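Local coordinates for protein Bug27 (Bordetella pertussis, PDB 2QPQ) that probably serves as a periplasmic solute-binding protein of the Bug family, capturing a small ligand between two domains in the manner of a Venus flytrap, at residues M121-T127 against A153-M157. Residues are numbered along the deposited sequence.
Sequences MAAAKQT and AKTHM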
loop_
_atom_site.group_PDB
_atom_site.type_symbol
_atom_site.label_atom_id
_atom_site.label_comp_id
_atom_site.label_asym_id
_atom_site.label_seq_id
_atom_site.Cartn_x
_atom_site.Cartn_y
_atom_site.Cartn_z
ATOM N N MET A 121 -11.541 19.001 -7.310
ATOM C CA MET A 121 -12.639 18.283 -7.952
ATOM C C MET A 121 -13.463 19.177 -8.900
ATOM O O MET A 121 -13.807 18.751 -9.989
ATOM C CB MET A 121 -13.518 17.579 -6.923
ATOM C CG MET A 121 -12.827 16.440 -6.179
ATOM S SD MET A 121 -13.897 15.631 -4.978
ATOM C CE MET A 121 -14.280 16.947 -3.818
ATOM N N ALA A 122 -13.756 20.409 -8.477
ATOM C CA ALA A 122 -14.353 21.438 -9.347
ATOM C C ALA A 122 -13.500 21.636 -10.607
ATOM O O ALA A 122 -14.028 21.594 -11.708
ATOM C CB ALA A 122 -14.511 22.783 -8.576
ATOM N N ALA A 123 -12.176 21.805 -10.438
ATOM C CA ALA A 123 -11.263 22.032 -11.559
ATOM C C ALA A 123 -11.292 20.877 -12.552
ATOM O O ALA A 123 -11.145 21.068 -13.760
ATOM C CB ALA A 123 -9.834 22.240 -11.038
ATOM N N ALA A 124 -11.502 19.671 -12.038
ATOM C CA ALA A 124 -11.465 18.462 -12.860
ATOM C C ALA A 124 -12.833 17.889 -13.233
ATOM O O ALA A 124 -12.903 16.816 -13.832
ATOM C CB ALA A 124 -10.575 17.370 -12.176
ATOM N N LYS A 125 -13.919 18.604 -12.896
ATOM C CA LYS A 125 -15.271 18.102 -13.188
ATOM C C LYS A 125 -15.503 17.774 -14.669
ATOM O O LYS A 125 -16.025 16.704 -14.972
ATOM C CB LYS A 125 -16.385 19.037 -12.645
ATOM C CG LYS A 125 -17.144 18.551 -11.387
ATOM C CD LYS A 125 -17.662 17.089 -11.469
ATOM C CE LYS A 125 -18.880 16.953 -12.393
ATOM N NZ LYS A 125 -18.766 15.818 -13.386
ATOM N N GLN A 126 -15.110 18.674 -15.580
ATOM C CA GLN A 126 -15.316 18.473 -17.051
ATOM C C GLN A 126 -14.247 17.560 -17.731
ATOM O O GLN A 126 -13.123 17.468 -17.227
ATOM C CB GLN A 126 -15.434 19.838 -17.763
ATOM C CG GLN A 126 -16.564 20.740 -17.225
ATOM C CD GLN A 126 -16.897 21.916 -18.140
ATOM O OE1 GLN A 126 -17.120 21.740 -19.345
ATOM N NE2 GLN A 126 -16.961 23.132 -17.565
ATOM N N THR A 127 -14.607 16.963 -18.884
ATOM C CA THR A 127 -13.997 15.737 -19.546
ATOM C C THR A 127 -12.576 15.706 -20.178
ATOM O O THR A 127 -11.569 15.268 -19.588
ATOM C CB THR A 127 -14.857 15.368 -20.728
ATOM O OG1 THR A 127 -15.388 16.583 -21.291
ATOM C CG2 THR A 127 -15.954 14.429 -20.304
ATOM N N ALA A 153 -16.406 10.771 -7.704
ATOM C CA ALA A 153 -16.730 12.195 -7.710
ATOM C C ALA A 153 -17.120 12.659 -9.117
ATOM O O ALA A 153 -17.413 13.848 -9.337
ATOM C CB ALA A 153 -15.574 12.974 -7.213
ATOM N N LYS A 154 -17.088 11.712 -10.056
ATOM C CA LYS A 154 -17.274 11.957 -11.497
ATOM C C LYS A 154 -16.357 13.061 -12.039
ATOM O O LYS A 154 -16.802 14.028 -12.650
ATOM C CB LYS A 154 -18.754 12.205 -11.826
ATOM C CG LYS A 154 -19.641 11.017 -11.428
ATOM C CD LYS A 154 -21.143 11.307 -11.638
ATOM C CE LYS A 154 -21.696 12.363 -10.629
ATOM N NZ LYS A 154 -23.159 12.129 -10.257
ATOM N N THR A 155 -15.052 12.897 -11.817
ATOM C CA THR A 155 -14.095 13.875 -12.277
ATOM C C THR A 155 -13.206 13.251 -13.364
ATOM O O THR A 155 -13.304 12.031 -13.652
ATOM C CB THR A 155 -13.245 14.504 -11.117
ATOM O OG1 THR A 155 -12.583 13.482 -10.347
ATOM C CG2 THR A 155 -14.138 15.355 -10.175
ATOM N N HIS A 156 -12.353 14.093 -13.954
ATOM C CA HIS A 156 -11.549 13.671 -15.099
ATOM C C HIS A 156 -10.048 13.979 -14.967
ATOM O O HIS A 156 -9.411 14.458 -15.908
ATOM C CB HIS A 156 -12.155 14.250 -16.368
ATOM C CG HIS A 156 -13.563 13.801 -16.586
ATOM N ND1 HIS A 156 -14.645 14.563 -16.212
ATOM C CD2 HIS A 156 -14.066 12.635 -17.055
ATOM C CE1 HIS A 156 -15.759 13.898 -16.466
ATOM N NE2 HIS A 156 -15.434 12.726 -16.979
ATOM N N MET A 157 -9.493 13.706 -13.785
ATOM C CA MET A 157 -8.063 13.898 -13.558
ATOM C C MET A 157 -7.312 12.869 -14.386
ATOM O O MET A 157 -7.774 11.731 -14.506
ATOM C CB MET A 157 -7.685 13.689 -12.094
ATOM C CG MET A 157 -8.394 14.627 -11.126
ATOM S SD MET A 157 -7.860 14.243 -9.445
ATOM C CE MET A 157 -8.265 12.509 -9.289
HETATM O O HOH W 1 -9.283 14.674 -18.718
#
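His156 binds two successive carbonyls of the other segment: its backbone N donates to Ala124 O (2.8 Å), and its ring ND1 donates to Lys125 O (2.8 Å). Both carbonyls lie at the C-terminal end of helix 117-123, where Ala124 is the first residue to leave helical phi/psi. Histidine suits the place because chi1 near -60° with chi2 near 97° brings ND1 to the carbonyl of Lys125, while a flat ring face remains for packing. Thr127 CA rests over that face, 3.7 Å from the ring centroid, in a CH-pi contact. A water lies within hydrogen-bonding reach of Thr127 O (2.5 Å) and His156 O (2.8 Å). On the other flank, the long, flexible side chain of Lys125, whose CA-to-CB bond points away, folds back so that NZ donates to Lys154 O (2.8 Å). Lys154 itself, with positive phi, turns the chain out of helix 141-153.

Apolar packing fills the inner side. The small methyl of Ala124 lets the segments come close, its CB 3.7 Å from Met157 CG. Thr155 suits its place by offering CG2 to Met121 CB (4.0 Å) and OG1 to a hydrogen bond with Asn150 ND2, on helix 141-153. Met121 SD touches Ala153 CB at 3.9 Å, and the same methionine reaches Leu149.

The contact thus joins the ends of two helices, each leading into a neighbouring parallel strand, 132-135 and 158-161: the alpha/beta layering characteristic of a periplasmic binding protein domain.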